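Local coordinates for protein phosphodiesterase (Salpingoeca rosetta, PDB 7D7P) that is an all-helical phosphodiesterase of the HD-type clan, modelled with one zinc and one magnesium ion as bound metals, at residues Pro267-Ser270 with Asn271-Ser275; Ile313-Ile316 with Asn317-Lys321; Leu338-Ile341 with Asp342-Ala346. All coordinates share one frame; numbering follows the deposited sequence.

How the interactions relate
All three interactions are single-helix contacts between residues about one turn apart, on the successive helices 268-291, 305-330 and 336-359. All are partly buried: Trp274, Ile316 and Ile341 lie on buried sides, while Glu269, Phe318 and Ala343 are exposed. Interaction 1, at a helix start, mixes two aromatic side chains with polar and charged ones; the Trp274 side chain comes to about 9 Å from the zinc ion, that of Phe315 to about 11 Å. Interaction 2 is largely apolar, with a pi-type turn, whereas interaction 3 is regular alpha helix with carboxylate and amide side chains. Interaction 3 touches both others, through Phe268 with Asn344 and the Lys321-Asp342 salt bridge.

Interaction 1 of 3, residues Pro267-Ser270 with Asn271-Ser275; sequences PFES and NKRWS
Ser270 and Trp274 meet one turn apart in the opening turns of helix 268-291, where Pro267 occupies the N-cap position. The Ser270 carbonyl oxygen meets Trp274 twice. It accepts the backbone N-H of Trp274, and it lies in the plane of the indole, at the edge, 3.2 Å from CD1. With CG turned anti to the carbonyl carbon (chi1 -77°), Trp274 lays its five-membered ring back alongside the preceding turn, and Ser270 OG comes within 3.7 Å of the same CD1.

On another side of the helix Phe268 packs against Lys272, whose CB stands 4.3 Å above one ring face, displaced toward the rim. Arg273 runs past the carbonyl of Glu269, its CG 3.3 Å from Glu269 O. Glu269 OE1 and Arg273 NH1 stay 4.8 Å apart, and NH1 forms a salt bridge with Asp60. At the helix start Pro267 O accepts Asn271 N at 2.8 Å and, weakly, Ser270 N, while the Asn271 side-chain OD1 accepts the indole N-H of Trp348.

Farther out, the indole makes edge-to-face contacts with Phe106 and His262 and touches His111, a zinc ligand. Its side chain comes to about 9 Å from the zinc ion, consistent with a place in the second shell of the metal site. One carboxylate probably helps to position the first pair: Asp57 takes the Trp274 NE1 hydrogen bond on OD1 and a weak one from Ser270 OG on OD2.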
loop_
_atom_site.group_PDB
_atom_site.type_symbol
_atom_site.label_atom_id
_atom_site.label_comp_id
_atom_site.label_asym_id
_atom_site.label_seq_id
_atom_site.Cartn_x
_atom_site.Cartn_y
_atom_site.Cartn_z
ATOM N N PRO A 267 -6.849 15.758 -11.384
ATOM C CA PRO A 267 -7.954 15.897 -10.426
ATOM C C PRO A 267 -8.884 14.690 -10.484
ATOM O O PRO A 267 -8.991 14.016 -11.512
ATOM C CB PRO A 267 -8.660 17.178 -10.881
ATOM C CG PRO A 267 -7.582 17.972 -11.534
ATOM C CD PRO A 267 -6.678 16.973 -12.203
ATOM N N PHE A 268 -9.563 14.423 -9.362
ATOM C CA PHE A 268 -10.272 13.152 -9.223
ATOM C C PHE A 268 -11.364 12.991 -10.271
ATOM O O PHE A 268 -11.601 11.879 -10.759
ATOM C CB PHE A 268 -10.872 13.006 -7.826
ATOM C CG PHE A 268 -11.601 11.706 -7.631
ATOM C CD1 PHE A 268 -10.898 10.524 -7.459
ATOM C CD2 PHE A 268 -12.986 11.658 -7.656
ATOM C CE1 PHE A 268 -11.561 9.319 -7.297
ATOM C CE2 PHE A 268 -13.657 10.455 -7.491
ATOM C CZ PHE A 268 -12.943 9.286 -7.312
ATOM N N GLU A 269 -12.051 14.080 -10.624
ATOM C CA GLU A 269 -13.056 13.986 -11.678
ATOM C C GLU A 269 -12.428 13.527 -12.988
ATOM O O GLU A 269 -13.034 12.757 -13.741
ATOM C CB GLU A 269 -13.767 15.326 -11.863
ATOM C CG GLU A 269 -14.987 15.239 -12.771
ATOM C CD GLU A 269 -15.746 16.548 -12.865
ATOM O OE1 GLU A 269 -15.321 17.429 -13.643
ATOM O OE2 GLU A 269 -16.768 16.694 -12.163
ATOM N N SER A 270 -11.205 13.984 -13.271
ATOM C CA SER A 270 -10.483 13.489 -14.439
ATOM C C SER A 270 -10.042 12.045 -14.237
ATOM O O SER A 270 -10.125 11.229 -15.165
ATOM C CB SER A 270 -9.282 14.394 -14.730
ATOM O OG SER A 270 -8.393 13.790 -15.654
ATOM N N ASN A 271 -9.578 11.711 -13.028
ATOM C CA ASN A 271 -9.184 10.339 -12.721
ATOM C C ASN A 271 -10.340 9.369 -12.946
ATOM O O ASN A 271 -10.155 8.297 -13.535
ATOM C CB ASN A 271 -8.681 10.257 -11.277
ATOM C CG ASN A 271 -7.943 8.955 -10.971
ATOM O OD1 ASN A 271 -7.445 8.761 -9.857
ATOM N ND2 ASN A 271 -7.868 8.064 -11.949
ATOM N N LYS A 272 -11.543 9.737 -12.500
ATOM C CA LYS A 272 -12.670 8.811 -12.549
ATOM C C LYS A 272 -13.196 8.629 -13.969
ATOM O O LYS A 272 -13.532 7.508 -14.369
ATOM C CB LYS A 272 -13.786 9.298 -11.626
ATOM C CG LYS A 272 -14.896 8.283 -11.420
ATOM C CD LYS A 272 -16.060 8.884 -10.648
ATOM C CE LYS A 272 -17.001 7.801 -10.156
ATOM N NZ LYS A 272 -17.338 6.838 -11.241
ATOM N N ARG A 273 -13.291 9.714 -14.742
ATOM C CA ARG A 273 -13.850 9.611 -16.088
ATOM C C ARG A 273 -12.959 8.777 -17.002
ATOM O O ARG A 273 -13.456 7.961 -17.785
ATOM C CB ARG A 273 -14.063 11.004 -16.683
ATOM C CG ARG A 273 -15.165 11.805 -16.011
ATOM C CD ARG A 273 -15.179 13.245 -16.502
ATOM N NE ARG A 273 -15.678 13.358 -17.869
ATOM C CZ ARG A 273 -15.653 14.479 -18.583
ATOM N NH1 ARG A 273 -15.145 15.591 -18.065
ATOM N NH2 ARG A 273 -16.132 14.490 -19.820
ATOM N N TRP A 274 -11.642 8.973 -16.921
ATOM C CA TRP A 274 -10.735 8.210 -17.772
ATOM C C TRP A 274 -10.639 6.759 -17.318
ATOM O O TRP A 274 -10.560 5.848 -18.151
ATOM C CB TRP A 274 -9.354 8.862 -17.785
ATOM C CG TRP A 274 -9.273 10.087 -18.641
ATOM C CD1 TRP A 274 -9.357 11.385 -18.225
ATOM C CD2 TRP A 274 -9.088 10.132 -20.062
ATOM N NE1 TRP A 274 -9.234 12.235 -19.299
ATOM C CE2 TRP A 274 -9.069 11.491 -20.438
ATOM C CE3 TRP A 274 -8.937 9.155 -21.052
ATOM C CZ2 TRP A 274 -8.903 11.898 -21.761
ATOM C CZ3 TRP A 274 -8.774 9.563 -22.368
ATOM C CH2 TRP A 274 -8.759 10.921 -22.710
ATOM N N SER A 275 -10.644 6.522 -16.003
ATOM C CA SER A 275 -10.592 5.151 -15.501
ATOM C C SER A 275 -11.842 4.373 -15.889
ATOM O O SER A 275 -11.765 3.181 -16.207
ATOM C CB SER A 275 -10.410 5.149 -13.984
ATOM O OG SER A 275 -9.090 5.518 -13.629
#

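Interaction 2 of 3, residues Ile313-Ile316 with Asn317-Lys321; sequences IGFI and NFVVK
The Phe315 ring is flanked by two neighbouring valines of the next turn, each meeting it obliquely: Val319 brings CG1 to 3.7 Å from CE1, and Val320 brings CG2 to 3.5 Å from CE2. Phe315 reaches them because its CG stands anti to the backbone N (chi1 -177°), which carries the ring forward along the helix. The other ring, Phe318, has the Gly314 carbonyl oxygen at its edge and near its plane, 3.6 Å from CD2; that same oxygen accepts the Phe318 backbone N-H.

Beside them, Ile313 and Asn317 lie side by side and point the same way, with Ile313 CG2 3.9 Å from Asn317 ND2. Ile316 and Val320 both pack on Pro264, and Lys321 extends to a salt bridge with Asp342; its ion pair with Glu287 of the second subunit is long and weak.

The backbone is consistent with both valines reaching the same ring. Phe315 O receives a weak bond from Val319 N and a straighter one from Val320 N, both at 3.1 Å. The next bond, from Lys321 N to Ile316 O at 2.8 Å, also spans five residues. The extra residue is accommodated at Phe318 and Val319, whose phi angles are -111° and -122°. Such a local change from four-residue to five-residue bonding within an otherwise continuous alpha helix defines a pi bulge, here in helix 305-330.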
loop_
_atom_site.group_PDB
_atom_site.type_symbol
_atom_site.label_atom_id
_atom_site.label_comp_id
_atom_site.label_asym_id
_atom_site.label_seq_id
_atom_site.Cartn_x
_atom_site.Cartn_y
_atom_site.Cartn_z
ATOM N N ILE A 313 -7.361 1.355 -6.574
ATOM C CA ILE A 313 -6.594 1.291 -5.331
ATOM C C ILE A 313 -5.380 0.387 -5.503
ATOM O O ILE A 313 -4.265 0.730 -5.095
ATOM C CB ILE A 313 -7.488 0.821 -4.170
ATOM C CG1 ILE A 313 -8.575 1.855 -3.880
ATOM C CG2 ILE A 313 -6.653 0.559 -2.927
ATOM C CD1 ILE A 313 -9.727 1.309 -3.071
ATOM N N GLY A 314 -5.579 -0.782 -6.115
ATOM C CA GLY A 314 -4.461 -1.686 -6.336
ATOM C C GLY A 314 -3.457 -1.142 -7.336
ATOM O O GLY A 314 -2.245 -1.275 -7.146
ATOM N N PHE A 315 -3.946 -0.520 -8.410
ATOM C CA PHE A 315 -3.047 0.025 -9.424
ATOM C C PHE A 315 -2.220 1.177 -8.865
ATOM O O PHE A 315 -1.039 1.320 -9.197
ATOM C CB PHE A 315 -3.851 0.476 -10.642
ATOM C CG PHE A 315 -3.007 0.986 -11.775
ATOM C CD1 PHE A 315 -2.097 0.155 -12.408
ATOM C CD2 PHE A 315 -3.132 2.295 -12.212
ATOM C CE1 PHE A 315 -1.322 0.622 -13.456
ATOM C CE2 PHE A 315 -2.361 2.768 -13.260
ATOM C CZ PHE A 315 -1.453 1.932 -13.881
ATOM N N ILE A 316 -2.819 2.001 -8.006
ATOM C CA ILE A 316 -2.088 3.116 -7.418
ATOM C C ILE A 316 -1.116 2.620 -6.352
ATOM O O ILE A 316 0.033 3.071 -6.286
ATOM C CB ILE A 316 -3.077 4.154 -6.855
ATOM C CG1 ILE A 316 -3.784 4.888 -7.996
ATOM C CG2 ILE A 316 -2.366 5.134 -5.937
ATOM C CD1 ILE A 316 -4.966 5.717 -7.549
ATOM N N ASN A 317 -1.547 1.671 -5.518
ATOM C CA ASN A 317 -0.719 1.254 -4.390
ATOM C C ASN A 317 0.514 0.476 -4.832
ATOM O O ASN A 317 1.565 0.572 -4.188
ATOM C CB ASN A 317 -1.540 0.416 -3.410
ATOM C CG ASN A 317 -1.998 1.213 -2.205
ATOM O OD1 ASN A 317 -1.466 2.285 -1.919
ATOM N ND2 ASN A 317 -2.988 0.692 -1.491
ATOM N N PHE A 318 0.418 -0.291 -5.917
ATOM C CA PHE A 318 1.503 -1.177 -6.313
ATOM C C PHE A 318 2.224 -0.756 -7.586
ATOM O O PHE A 318 3.300 -1.294 -7.865
ATOM C CB PHE A 318 0.979 -2.610 -6.484
ATOM C CG PHE A 318 0.664 -3.292 -5.184
ATOM C CD1 PHE A 318 1.677 -3.614 -4.294
ATOM C CD2 PHE A 318 -0.643 -3.603 -4.846
ATOM C CE1 PHE A 318 1.394 -4.237 -3.095
ATOM C CE2 PHE A 318 -0.933 -4.229 -3.646
ATOM C CZ PHE A 318 0.088 -4.545 -2.770
ATOM N N VAL A 319 1.679 0.180 -8.362
ATOM C CA VAL A 319 2.311 0.559 -9.624
ATOM C C VAL A 319 2.635 2.050 -9.652
ATOM O O VAL A 319 3.790 2.439 -9.855
ATOM C CB VAL A 319 1.431 0.174 -10.827
ATOM C CG1 VAL A 319 2.093 0.611 -12.124
ATOM C CG2 VAL A 319 1.165 -1.323 -10.838
ATOM N N VAL A 320 1.624 2.895 -9.452
ATOM C CA VAL A 320 1.810 4.331 -9.638
ATOM C C VAL A 320 2.579 4.938 -8.472
ATOM O O VAL A 320 3.553 5.673 -8.671
ATOM C CB VAL A 320 0.452 5.029 -9.841
ATOM C CG1 VAL A 320 0.658 6.519 -10.097
ATOM C CG2 VAL A 320 -0.302 4.391 -10.992
ATOM N N LYS A 321 2.149 4.653 -7.242
ATOM C CA LYS A 321 2.810 5.250 -6.079
ATOM C C LYS A 321 4.268 4.837 -5.952
ATOM O O LYS A 321 5.119 5.727 -5.753
ATOM C CB LYS A 321 2.019 4.920 -4.807
ATOM C CG LYS A 321 2.416 5.734 -3.588
ATOM C CD LYS A 321 1.345 5.635 -2.509
ATOM C CE LYS A 321 1.657 6.528 -1.321
ATOM N NZ LYS A 321 0.490 6.635 -0.401
#

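Interaction 3 of 3, residues Leu338-Ile341 with Asp342-Ala346; sequences LDTI and DANLA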
loop_
_atom_site.group_PDB
_atom_site.type_symbol
_atom_site.label_atom_id
_atom_site.label_comp_id
_atom_site.label_asym_id
_atom_site.label_seq_id
_atom_site.Cartn_x
_atom_site.Cartn_y
_atom_site.Cartn_z
ATOM N N LEU A 338 2.885 13.317 -5.753
ATOM C CA LEU A 338 2.570 12.324 -4.732
ATOM C C LEU A 338 1.377 12.751 -3.887
ATOM O O LEU A 338 0.603 11.900 -3.433
ATOM C CB LEU A 338 3.792 12.074 -3.846
ATOM C CG LEU A 338 4.911 11.235 -4.468
ATOM C CD1 LEU A 338 6.142 11.227 -3.578
ATOM C CD2 LEU A 338 4.429 9.817 -4.730
ATOM N N ASP A 339 1.213 14.058 -3.666
ATOM C CA ASP A 339 0.040 14.549 -2.951
ATOM C C ASP A 339 -1.224 14.415 -3.792
ATOM O O ASP A 339 -2.306 14.176 -3.245
ATOM C CB ASP A 339 0.246 16.004 -2.531
ATOM C CG ASP A 339 1.411 16.175 -1.572
ATOM O OD1 ASP A 339 1.671 15.247 -0.777
ATOM O OD2 ASP A 339 2.067 17.237 -1.613
ATOM N N THR A 340 -1.112 14.574 -5.114
ATOM C CA THR A 340 -2.259 14.326 -5.982
ATOM C C THR A 340 -2.620 12.846 -5.998
ATOM O O THR A 340 -3.801 12.486 -5.926
ATOM C CB THR A 340 -1.967 14.820 -7.400
ATOM O OG1 THR A 340 -1.688 16.226 -7.374
ATOM C CG2 THR A 340 -3.157 14.561 -8.310
ATOM N N ILE A 341 -1.613 11.976 -6.086
ATOM C CA ILE A 341 -1.859 10.537 -6.073
ATOM C C ILE A 341 -2.540 10.121 -4.774
ATOM O O ILE A 341 -3.478 9.315 -4.779
ATOM C CB ILE A 341 -0.537 9.777 -6.300
ATOM C CG1 ILE A 341 -0.080 9.923 -7.754
ATOM C CG2 ILE A 341 -0.679 8.311 -5.924
ATOM C CD1 ILE A 341 1.384 9.619 -7.968
ATOM N N ASP A 342 -2.095 10.679 -3.644
ATOM C CA ASP A 342 -2.679 10.308 -2.357
ATOM C C ASP A 342 -4.122 10.786 -2.236
ATOM O O ASP A 342 -4.980 10.057 -1.724
ATOM C CB ASP A 342 -1.828 10.865 -1.217
ATOM C CG ASP A 342 -0.543 10.084 -1.014
ATOM O OD1 ASP A 342 -0.421 8.983 -1.592
ATOM O OD2 ASP A 342 0.346 10.572 -0.284
ATOM N N ALA A 343 -4.410 12.006 -2.697
ATOM C CA ALA A 343 -5.780 12.507 -2.648
ATOM C C ALA A 343 -6.720 11.627 -3.463
ATOM O O ALA A 343 -7.830 11.312 -3.016
ATOM C CB ALA A 343 -5.832 13.953 -3.142
ATOM N N ASN A 344 -6.293 11.215 -4.660
ATOM C CA ASN A 344 -7.107 10.303 -5.460
ATOM C C ASN A 344 -7.215 8.935 -4.796
ATOM O O ASN A 344 -8.289 8.321 -4.798
ATOM C CB ASN A 344 -6.523 10.169 -6.866
ATOM C CG ASN A 344 -6.671 11.438 -7.685
ATOM O OD1 ASN A 344 -7.615 12.205 -7.499
ATOM N ND2 ASN A 344 -5.740 11.659 -8.608
ATOM N N LEU A 345 -6.112 8.438 -4.228
ATOM C CA LEU A 345 -6.153 7.159 -3.529
ATOM C C LEU A 345 -7.128 7.199 -2.358
ATOM O O LEU A 345 -7.891 6.250 -2.141
ATOM C CB LEU A 345 -4.752 6.781 -3.048
ATOM C CG LEU A 345 -4.631 5.467 -2.276
ATOM C CD1 LEU A 345 -5.117 4.297 -3.122
ATOM C CD2 LEU A 345 -3.196 5.249 -1.821
ATOM N N ALA A 346 -7.121 8.296 -1.593
ATOM C CA ALA A 346 -8.062 8.432 -0.487
ATOM C C ALA A 346 -9.501 8.498 -0.980
ATOM O O ALA A 346 -10.414 8.017 -0.297
ATOM C CB ALA A 346 -7.727 9.675 0.338
#
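Thr340 and Asn344 lie side by side on helix 336-359 and point the same way, the methyl CG2 of Thr340 resting 3.9 Å from Asn344 ND2. The methyl is turned beside the carbonyl carbon and anti to the backbone N, which carries it toward the following turn, while OG1 sits beside N. Asn344 folds its amide back over the Thr340 carbonyl, with CG 3.5 Å from Thr340 O. Its ND2 is not bonded to that oxygen; it donates instead to the carbonyl oxygens of Pro264 and Lys266, two bonds that should fix the rotation of this buried amide. Thr340 O takes the backbone N-H of Asn344.

Asp342 bends back in a comparable way. With CG beside its own backbone N (chi1 -75°), the carboxylate is brought over the Leu338 carbonyl, CG lying 3.2 Å from Leu338 O. OD2 and that oxygen are both acceptors, so their proximity is no bond; the backbone N of Asp342 donates its N-H to Leu338 O, at 3.0 Å. OD2 also comes close to Glu287 of the second subunit, a like charge that Lys321, the partner of OD1, may help to offset.

The rest of the stretch is regular alpha helix. Ala343 sets its CB 3.5 Å from Asp339 O, and Leu345 N bonds to Ile341 O at 2.8 Å. Leu338, Ile341 and Leu345 face helix 305-330, touching Ser328, Ile316 and Asn317 respectively, while Asn344 turns to Phe268 and Asn271, so the segment lies between helices 305-330 and 268-291.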